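LEOA (Escherichia coli, PDB 4AUR) probably binds and hydrolyses GTP as a bacterial dynamin of enterotoxigenic Escherichia coli, and is probably linked to the heat-labile (LT) toxin. Local coordinates at residues M275-V278 with K279-I283; I33-S36 with D37-K41; R291-D294 with E295-T298. All blocks are in the same frame, centred on the assembly; numbering follows the deposited sequence.

How the contacts relate
Along the chain the order is contact 2, contact 1, contact 3. Contact 2 is the turn leading from helix 3-30 into helix 38-51, while contacts 1 and 3 are short pieces of the same long helix, 275-343, and fall in the range of the dynamin-like helical domain. The centres of contacts 1 and 2 are about 12 Å apart, and the two meet where CE of M275 packs on O of K41 at 4.3 Å. Contact 3 lies about 23 Å from contact 1 and 25 Å from contact 2, centre to centre, without touching either. One long helix of the helical domain thus carries contacts 1 and 3 and joins the N-terminal helices to the middle of the elongated molecule.

Contact 1 (M275-V278 with K279-I283); sequences MDVV and KDIVI
K279 turns its backbone N-H back to the carbonyl of M275, a selenomethionine, with K279 N 2.9 Å from M275 O and an N-H...O angle of 158°. Its CB lies beside the same oxygen, K279 CB to M275 O being 3.1 Å, and its side chain also touches L270 of helix 250-273. D280 repeats the step: D280 N donates to D276 O at 3.0 Å. Because its CG sits beside the backbone N, the carboxylate folds back along the helix and brings D280 OD2 to 3.5 Å from D276 O. Both are acceptors, so nothing is bonded there, and the like-charged D280 OD2 and D276 OD2 stay 6.0 Å apart. These i to i+4 bonds are the signature of an alpha helix, here part of the long helix 275-343; alongside, helix 3-30 meets K279 and V282 through L21, and M275 packs on V42 and A45 of helix 38-51. I281 N bonds to V277 O at 3.1 Å, and this residue also makes the apolar contact of the group. Its CG1 lies beside the backbone N (chi1 -73°), so CD1 runs back alongside V277, where I281 CD1 reaches V277 CG1 at 4.2 Å, the two side chains pointing the same way. V282 N then donates to V278 O at 3.1 Å, and V282 CG2 lies close to that same oxygen.

Contact 2 (I33-S36 with D37-K41); sequences INIS and DDLQK
D38 folds its side chain round the carbonyl O of I35, and each atom from CB outward stays near it. D38 CB lies 3.2 Å from I35 O and 4.3 Å from I35 CG2. With CG beside the backbone N (chi1 -71°), the carboxylate is carried back over the turn: D38 CG is 3.0 Å from I35 O, OD1 stands farther off at 3.7 Å, and D38 OD2 comes within 3.0 Å of the same I35 O. Both of these last atoms are acceptors, so this approach is not a bond; it accompanies the backbone hydrogen bond D38 N to I35 O, at 2.7 Å with an N-H...O angle of 164°. That i to i+3 link makes I35-D38 a beta turn, and an Asx turn overlaps its start: N34 OD1 takes the N-H of S36 from above its carbonyl plane. Together the two turns lead from helix 3-30 into helix 38-51. D37 holds the N-cap position, though its side chain makes no capping bond; its salt bridge to K41, D37 OD2 to K41 NZ, is modelled too short to trust in detail. I35 O has a second donor, S36 OG at 3.1 Å, which arrives from the face of the carbonyl plane opposite to D38 N. I35 CG2 also packs on L39 CG at 4.1 Å, with the two side chains crossing at a slant, and both also touch L25 of helix 3-30.

Contact 3 (R291-D294 with E295-T298); sequences RHLD and ELNT
H292 and E295, three residues apart along the helix (i to i+3), share a first torsion that places CG beside the backbone N (chi1 -72° for the histidine, a similar value for the glutamate), and from there E295 runs out extended beyond CG. The two side chains consequently lie side by side, pointing the same way, and H292 ND1 donates to E295 OE1 at 2.7 Å. Its N-H...O angle of 175° makes the bond almost straight. The oxygen sits at the ring edge and in the plane of the imidazole, whereas the donor reaches OE1 from above the carboxylate plane, the two planes being 60° apart. This His-carboxylate bond would restrain the rotation of the ring. R291 adds only charge: its NH1 is 4.2 Å from E295 OE2, which lies well out of the guanidinium plane, so no N-H points at it. The backbone is joined by i to i+4 bonds, L296 N to H292 O at 3.1 Å and N297 N to L293 O at 2.8 Å. D294 O is gripped twice, by T298 N at 3.1 Å and by T298 OG1 at 2.9 Å, the two donors arriving from opposite faces of its carbonyl plane. L293 CD1 and L296 CD2 make a loose apolar contact at 4.4 Å. From helix 275-343, L293 packs across onto L556 and Q560 of helix 547-567, while loop residues lie against the other side chains: S417 on H292, L410 and A414 on E295, and F415 on L296.

Contact 1 (M275-V278 with K279-I283)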
HETATM    1  N   MSE A 275     -24.220  -6.326  14.464  1.00 24.91           N
HETATM    2  CA  MSE A 275     -23.494  -5.586  13.437  1.00 24.53           C
HETATM    3  C   MSE A 275     -22.080  -5.279  13.858  1.00 24.56           C
HETATM    4  O   MSE A 275     -21.237  -4.916  13.031  1.00 22.19           O
HETATM    5  CB  MSE A 275     -24.204  -4.268  13.193  1.00 24.73           C
HETATM    6  CG  MSE A 275     -25.492  -4.449  12.424  1.00 26.42           C
HETATM    7 SE   MSE A 275     -25.172  -5.069  10.578  0.78 33.54          SE
HETATM    8  CE  MSE A 275     -25.922  -6.879  10.784  1.00 30.52           C
ATOM      9  N   ASP A 276     -21.799  -5.414  15.150  1.00 24.87           N
ATOM     10  CA  ASP A 276     -20.424  -5.356  15.621  1.00 26.03           C
ATOM     11  C   ASP A 276     -19.553  -6.266  14.764  1.00 26.14           C
ATOM     12  O   ASP A 276     -18.514  -5.870  14.280  1.00 27.00           O
ATOM     13  CB  ASP A 276     -20.321  -5.761  17.097  1.00 26.89           C
ATOM     14  CG  ASP A 276     -21.037  -7.080  17.410  1.00 30.91           C
ATOM     15  OD1 ASP A 276     -21.981  -7.455  16.659  1.00 34.92           O
ATOM     16  OD2 ASP A 276     -20.676  -7.738  18.422  1.00 33.28           O
ATOM     17  N   VAL A 277     -20.011  -7.488  14.575  1.00 26.66           N
ATOM     18  CA  VAL A 277     -19.267  -8.526  13.918  1.00 27.22           C
ATOM     19  C   VAL A 277     -19.144  -8.215  12.417  1.00 29.37           C
ATOM     20  O   VAL A 277     -18.047  -8.304  11.840  1.00 31.12           O
ATOM     21  CB  VAL A 277     -19.977  -9.869  14.177  1.00 27.44           C
ATOM     22  CG1 VAL A 277     -19.436 -10.981  13.312  1.00 28.98           C
ATOM     23  CG2 VAL A 277     -19.839 -10.249  15.626  1.00 28.10           C
ATOM     24  N   VAL A 278     -20.264  -7.837  11.795  1.00 28.40           N
ATOM     25  CA  VAL A 278     -20.291  -7.484  10.372  1.00 28.60           C
ATOM     26  C   VAL A 278     -19.290  -6.366  10.083  1.00 28.12           C
ATOM     27  O   VAL A 278     -18.545  -6.415   9.134  1.00 28.26           O
ATOM     28  CB  VAL A 278     -21.724  -7.044   9.947  1.00 29.27           C
ATOM     29  CG1 VAL A 278     -21.745  -6.438   8.552  1.00 27.89           C
ATOM     30  CG2 VAL A 278     -22.696  -8.221  10.026  1.00 29.73           C
ATOM     31  N   LYS A 279     -19.291  -5.359  10.938  1.00 29.76           N
ATOM     32  CA  LYS A 279     -18.499  -4.170  10.762  1.00 29.48           C
ATOM     33  C   LYS A 279     -17.019  -4.461  10.983  1.00 31.80           C
ATOM     34  O   LYS A 279     -16.167  -3.909  10.280  1.00 32.05           O
ATOM     35  CB  LYS A 279     -19.014  -3.104  11.734  1.00 30.65           C
ATOM     36  CG  LYS A 279     -18.229  -1.803  11.792  1.00 32.94           C
ATOM     37  CD  LYS A 279     -18.835  -0.803  12.778  1.00 33.80           C
ATOM     38  CE  LYS A 279     -17.757  -0.197  13.671  1.00 37.15           C
ATOM     39  NZ  LYS A 279     -18.159   1.129  14.230  1.00 39.30           N
ATOM     40  N   ASP A 280     -16.694  -5.326  11.944  1.00 32.96           N
ATOM     41  CA  ASP A 280     -15.289  -5.635  12.213  1.00 33.84           C
ATOM     42  C   ASP A 280     -14.728  -6.355  11.012  1.00 29.58           C
ATOM     43  O   ASP A 280     -13.604  -6.116  10.632  1.00 30.45           O
ATOM     44  CB  ASP A 280     -15.081  -6.483  13.495  1.00 38.54           C
ATOM     45  CG  ASP A 280     -15.277  -5.672  14.816  1.00 46.64           C
ATOM     46  OD1 ASP A 280     -15.260  -4.402  14.815  1.00 48.91           O
ATOM     47  OD2 ASP A 280     -15.471  -6.332  15.874  1.00 55.06           O
ATOM     48  N   ILE A 281     -15.507  -7.240  10.416  1.00 27.23           N
ATOM     49  CA  ILE A 281     -15.047  -7.973   9.242  1.00 27.03           C
ATOM     50  C   ILE A 281     -14.867  -7.059   8.035  1.00 26.02           C
ATOM     51  O   ILE A 281     -13.880  -7.162   7.325  1.00 26.15           O
ATOM     52  CB  ILE A 281     -15.991  -9.146   8.884  1.00 26.53           C
ATOM     53  CG1 ILE A 281     -15.836 -10.278   9.895  1.00 27.08           C
ATOM     54  CG2 ILE A 281     -15.683  -9.710   7.513  1.00 26.21           C
ATOM     55  CD1 ILE A 281     -17.023 -11.233   9.907  1.00 28.64           C
ATOM     56  N   VAL A 282     -15.810  -6.167   7.799  1.00 24.61           N
ATOM     57  CA  VAL A 282     -15.718  -5.288   6.646  1.00 24.20           C
ATOM     58  C   VAL A 282     -14.570  -4.333   6.757  1.00 24.25           C
ATOM     59  O   VAL A 282     -13.838  -4.163   5.818  1.00 26.31           O
ATOM     60  CB  VAL A 282     -17.010  -4.503   6.443  1.00 24.04           C
ATOM     61  CG1 VAL A 282     -16.797  -3.332   5.543  1.00 24.72           C
ATOM     62  CG2 VAL A 282     -18.057  -5.399   5.826  1.00 24.86           C
ATOM     63  N   ILE A 283     -14.396  -3.712   7.910  1.00 25.92           N
ATOM     64  CA  ILE A 283     -13.278  -2.806   8.103  1.00 26.14           C
ATOM     65  C   ILE A 283     -11.972  -3.569   8.010  1.00 26.46           C
ATOM     66  O   ILE A 283     -10.997  -3.054   7.503  1.00 27.85           O
ATOM     67  CB  ILE A 283     -13.385  -2.054   9.427  1.00 25.77           C
ATOM     68  CG1 ILE A 283     -14.587  -1.111   9.385  1.00 25.71           C
ATOM     69  CG2 ILE A 283     -12.148  -1.228   9.700  1.00 25.74           C
ATOM     70  CD1 ILE A 283     -14.778  -0.320  10.656  1.00 24.27           C
TER

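Contact 2 (I33-S36 with D37-K41)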
ATOM      1  N   ILE A  33     -16.125  -9.029  -4.584  1.00 27.98           N
ATOM      2  CA  ILE A  33     -16.090  -9.712  -3.303  1.00 30.53           C
ATOM      3  C   ILE A  33     -17.499 -10.036  -2.860  1.00 32.67           C
ATOM      4  O   ILE A  33     -18.442  -9.403  -3.330  1.00 32.52           O
ATOM      5  CB  ILE A  33     -15.357  -8.839  -2.282  1.00 31.29           C
ATOM      6  CG1 ILE A  33     -13.933  -8.590  -2.808  1.00 29.71           C
ATOM      7  CG2 ILE A  33     -15.386  -9.477  -0.903  1.00 32.29           C
ATOM      8  CD1 ILE A  33     -12.996  -7.900  -1.869  1.00 30.50           C
ATOM      9  N   ASN A  34     -17.613 -11.042  -1.979  1.00 39.06           N
ATOM     10  CA  ASN A  34     -18.885 -11.735  -1.598  1.00 41.60           C
ATOM     11  C   ASN A  34     -20.151 -10.894  -1.384  1.00 39.36           C
ATOM     12  O   ASN A  34     -21.035 -10.879  -2.248  1.00 39.43           O
ATOM     13  CB  ASN A  34     -18.663 -12.625  -0.343  1.00 44.89           C
ATOM     14  CG  ASN A  34     -19.897 -13.489   0.011  1.00 47.27           C
ATOM     15  OD1 ASN A  34     -20.889 -13.532  -0.736  1.00 48.13           O
ATOM     16  ND2 ASN A  34     -19.837 -14.177   1.157  1.00 44.72           N
ATOM     17  N   ILE A  35     -20.231 -10.249  -0.220  1.00 37.29           N
ATOM     18  CA  ILE A  35     -21.438  -9.554   0.280  1.00 39.88           C
ATOM     19  C   ILE A  35     -22.563 -10.481   0.842  1.00 41.37           C
ATOM     20  O   ILE A  35     -23.222 -10.133   1.824  1.00 38.87           O
ATOM     21  CB  ILE A  35     -22.033  -8.535  -0.755  1.00 37.97           C
ATOM     22  CG1 ILE A  35     -21.036  -7.447  -1.094  1.00 36.16           C
ATOM     23  CG2 ILE A  35     -23.295  -7.864  -0.227  1.00 40.65           C
ATOM     24  CD1 ILE A  35     -20.063  -7.158   0.011  1.00 34.35           C
ATOM     25  N   SER A  36     -22.754 -11.655   0.248  1.00 42.47           N
ATOM     26  CA  SER A  36     -24.039 -12.379   0.320  1.00 43.61           C
ATOM     27  C   SER A  36     -25.195 -11.368   0.364  1.00 41.70           C
ATOM     28  O   SER A  36     -25.527 -10.769  -0.672  1.00 43.75           O
ATOM     29  CB  SER A  36     -24.088 -13.471   1.433  1.00 42.05           C
ATOM     30  OG  SER A  36     -24.101 -12.970   2.753  1.00 38.35           O
ATOM     31  N   ASP A  37     -25.780 -11.165   1.537  1.00 39.14           N
ATOM     32  CA  ASP A  37     -26.870 -10.212   1.683  1.00 38.85           C
ATOM     33  C   ASP A  37     -26.588  -9.255   2.822  1.00 34.69           C
ATOM     34  O   ASP A  37     -27.499  -8.816   3.488  1.00 31.64           O
ATOM     35  CB  ASP A  37     -28.192 -10.955   1.919  1.00 40.98           C
ATOM     36  CG  ASP A  37     -28.259 -11.619   3.276  1.00 42.43           C
ATOM     37  OD1 ASP A  37     -27.192 -11.955   3.867  1.00 44.99           O
ATOM     38  OD2 ASP A  37     -29.395 -11.794   3.757  1.00 43.65           O
ATOM     39  N   ASP A  38     -25.310  -8.937   3.021  1.00 36.09           N
ATOM     40  CA  ASP A  38     -24.863  -8.020   4.066  1.00 33.02           C
ATOM     41  C   ASP A  38     -25.512  -6.642   3.886  1.00 30.20           C
ATOM     42  O   ASP A  38     -25.800  -5.967   4.857  1.00 31.33           O
ATOM     43  CB  ASP A  38     -23.328  -7.904   4.077  1.00 34.47           C
ATOM     44  CG  ASP A  38     -22.599  -9.184   4.604  1.00 36.65           C
ATOM     45  OD1 ASP A  38     -23.131  -9.877   5.495  1.00 38.58           O
ATOM     46  OD2 ASP A  38     -21.461  -9.474   4.143  1.00 35.63           O
ATOM     47  N   LEU A  39     -25.784  -6.235   2.657  1.00 29.70           N
ATOM     48  CA  LEU A  39     -26.476  -4.959   2.422  1.00 30.13           C
ATOM     49  C   LEU A  39     -27.874  -4.927   3.021  1.00 30.12           C
ATOM     50  O   LEU A  39     -28.248  -3.985   3.718  1.00 30.47           O
ATOM     51  CB  LEU A  39     -26.567  -4.645   0.924  1.00 30.46           C
ATOM     52  CG  LEU A  39     -25.263  -4.295   0.197  1.00 30.32           C
ATOM     53  CD1 LEU A  39     -25.476  -4.035  -1.284  1.00 30.49           C
ATOM     54  CD2 LEU A  39     -24.604  -3.090   0.837  1.00 31.00           C
ATOM     55  N   GLN A  40     -28.656  -5.959   2.767  1.00 31.22           N
ATOM     56  CA  GLN A  40     -29.993  -5.991   3.326  1.00 32.32           C
ATOM     57  C   GLN A  40     -29.962  -6.249   4.836  1.00 30.38           C
ATOM     58  O   GLN A  40     -30.820  -5.761   5.569  1.00 30.22           O
ATOM     59  CB  GLN A  40     -30.860  -6.999   2.587  1.00 35.27           C
ATOM     60  CG  GLN A  40     -32.323  -6.596   2.572  1.00 40.08           C
ATOM     61  CD  GLN A  40     -32.653  -5.559   1.497  1.00 44.79           C
ATOM     62  OE1 GLN A  40     -32.217  -5.682   0.332  1.00 42.68           O
ATOM     63  NE2 GLN A  40     -33.455  -4.537   1.874  1.00 42.43           N
ATOM     64  N   LYS A  41     -28.971  -6.998   5.317  1.00 30.09           N
ATOM     65  CA  LYS A  41     -28.844  -7.235   6.759  1.00 29.21           C
ATOM     66  C   LYS A  41     -28.610  -5.911   7.446  1.00 27.73           C
ATOM     67  O   LYS A  41     -29.270  -5.597   8.429  1.00 26.36           O
ATOM     68  CB  LYS A  41     -27.700  -8.171   7.082  1.00 30.22           C
ATOM     69  CG  LYS A  41     -27.846  -9.579   6.531  1.00 31.77           C
ATOM     70  CD  LYS A  41     -28.548 -10.508   7.497  1.00 34.61           C
ATOM     71  CE  LYS A  41     -28.736 -11.890   6.893  1.00 36.71           C
ATOM     72  NZ  LYS A  41     -30.001 -11.980   6.106  1.00 36.43           N
TER

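Contact 3 (R291-D294 with E295-T298)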
ATOM      1  N   ARG A 291      -3.902  -1.918   1.912  1.00 25.49           N
ATOM      2  CA  ARG A 291      -2.536  -2.248   2.257  1.00 25.91           C
ATOM      3  C   ARG A 291      -1.892  -3.072   1.158  1.00 26.35           C
ATOM      4  O   ARG A 291      -0.670  -3.022   0.998  1.00 28.40           O
ATOM      5  CB  ARG A 291      -2.569  -3.037   3.558  1.00 31.01           C
ATOM      6  CG  ARG A 291      -1.256  -3.529   4.141  1.00 36.22           C
ATOM      7  CD  ARG A 291      -1.437  -4.088   5.577  1.00 39.52           C
ATOM      8  NE  ARG A 291      -1.664  -5.540   5.637  1.00 42.10           N
ATOM      9  CZ  ARG A 291      -0.787  -6.474   5.236  1.00 46.96           C
ATOM     10  NH1 ARG A 291       0.402  -6.128   4.723  1.00 48.29           N
ATOM     11  NH2 ARG A 291      -1.089  -7.771   5.334  1.00 46.80           N
ATOM     12  N   HIS A 292      -2.694  -3.826   0.401  1.00 23.39           N
ATOM     13  CA  HIS A 292      -2.204  -4.639  -0.710  1.00 21.74           C
ATOM     14  C   HIS A 292      -2.441  -4.002  -2.068  1.00 21.57           C
ATOM     15  O   HIS A 292      -1.842  -4.439  -3.045  1.00 20.71           O
ATOM     16  CB  HIS A 292      -2.908  -5.974  -0.734  1.00 22.16           C
ATOM     17  CG  HIS A 292      -2.493  -6.883   0.363  1.00 22.62           C
ATOM     18  ND1 HIS A 292      -1.198  -7.308   0.521  1.00 22.87           N
ATOM     19  CD2 HIS A 292      -3.207  -7.484   1.338  1.00 23.08           C
ATOM     20  CE1 HIS A 292      -1.128  -8.119   1.558  1.00 23.21           C
ATOM     21  NE2 HIS A 292      -2.336  -8.241   2.072  1.00 22.83           N
ATOM     22  N   LEU A 293      -3.341  -3.022  -2.153  1.00 20.77           N
ATOM     23  CA  LEU A 293      -3.381  -2.134  -3.316  1.00 20.38           C
ATOM     24  C   LEU A 293      -2.114  -1.253  -3.307  1.00 21.88           C
ATOM     25  O   LEU A 293      -1.626  -0.841  -4.356  1.00 21.45           O
ATOM     26  CB  LEU A 293      -4.639  -1.263  -3.323  1.00 19.43           C
ATOM     27  CG  LEU A 293      -4.834  -0.335  -4.531  1.00 19.79           C
ATOM     28  CD1 LEU A 293      -4.628  -1.099  -5.836  1.00 20.31           C
ATOM     29  CD2 LEU A 293      -6.165   0.412  -4.586  1.00 18.47           C
ATOM     30  N   ASP A 294      -1.562  -0.958  -2.133  1.00 22.76           N
ATOM     31  CA  ASP A 294      -0.387  -0.106  -2.113  1.00 24.38           C
ATOM     32  C   ASP A 294       0.778  -0.870  -2.696  1.00 24.54           C
ATOM     33  O   ASP A 294       1.579  -0.323  -3.455  1.00 23.22           O
ATOM     34  CB  ASP A 294      -0.050   0.364  -0.720  1.00 25.78           C
ATOM     35  CG  ASP A 294       0.930   1.493  -0.732  1.00 27.24           C
ATOM     36  OD1 ASP A 294       0.741   2.474  -1.482  1.00 28.27           O
ATOM     37  OD2 ASP A 294       1.905   1.404   0.012  1.00 32.49           O
ATOM     38  N   GLU A 295       0.834  -2.157  -2.360  1.00 24.34           N
ATOM     39  CA  GLU A 295       1.810  -3.044  -2.933  1.00 22.81           C
ATOM     40  C   GLU A 295       1.594  -3.057  -4.426  1.00 22.46           C
ATOM     41  O   GLU A 295       2.503  -2.762  -5.161  1.00 21.88           O
ATOM     42  CB  GLU A 295       1.681  -4.435  -2.357  1.00 23.06           C
ATOM     43  CG  GLU A 295       2.281  -4.595  -0.970  1.00 24.21           C
ATOM     44  CD  GLU A 295       1.776  -5.858  -0.286  1.00 25.36           C
ATOM     45  OE1 GLU A 295       0.973  -6.564  -0.925  1.00 24.83           O
ATOM     46  OE2 GLU A 295       2.151  -6.148   0.886  1.00 27.40           O
ATOM     47  N   LEU A 296       0.380  -3.354  -4.880  1.00 22.20           N
ATOM     48  CA  LEU A 296       0.136  -3.449  -6.332  1.00 20.72           C
ATOM     49  C   LEU A 296       0.492  -2.163  -7.063  1.00 21.41           C
ATOM     50  O   LEU A 296       1.051  -2.234  -8.142  1.00 24.11           O
ATOM     51  CB  LEU A 296      -1.304  -3.823  -6.660  1.00 19.42           C
ATOM     52  CG  LEU A 296      -1.647  -3.901  -8.132  1.00 18.75           C
ATOM     53  CD1 LEU A 296      -0.750  -4.915  -8.801  1.00 19.80           C
ATOM     54  CD2 LEU A 296      -3.076  -4.282  -8.376  1.00 18.33           C
ATOM     55  N   ASN A 297       0.187  -1.009  -6.487  1.00 20.75           N
ATOM     56  CA  ASN A 297       0.500   0.259  -7.130  1.00 21.87           C
ATOM     57  C   ASN A 297       2.000   0.407  -7.307  1.00 21.74           C
ATOM     58  O   ASN A 297       2.448   0.860  -8.335  1.00 21.38           O
ATOM     59  CB  ASN A 297      -0.038   1.490  -6.326  1.00 21.68           C
ATOM     60  CG  ASN A 297      -1.573   1.562  -6.224  1.00 22.02           C
ATOM     61  OD1 ASN A 297      -2.091   2.181  -5.302  1.00 24.55           O
ATOM     62  ND2 ASN A 297      -2.300   0.947  -7.149  1.00 21.84           N
ATOM     63  N   THR A 298       2.758   0.050  -6.274  1.00 23.48           N
ATOM     64  CA  THR A 298       4.200   0.123  -6.306  1.00 23.70           C
ATOM     65  C   THR A 298       4.720  -0.697  -7.465  1.00 24.32           C
ATOM     66  O   THR A 298       5.664  -0.304  -8.131  1.00 28.09           O
ATOM     67  CB  THR A 298       4.850  -0.447  -5.033  1.00 24.14           C
ATOM     68  OG1 THR A 298       4.403   0.258  -3.881  1.00 24.50           O
ATOM     69  CG2 THR A 298       6.362  -0.317  -5.095  1.00 25.62           C
TER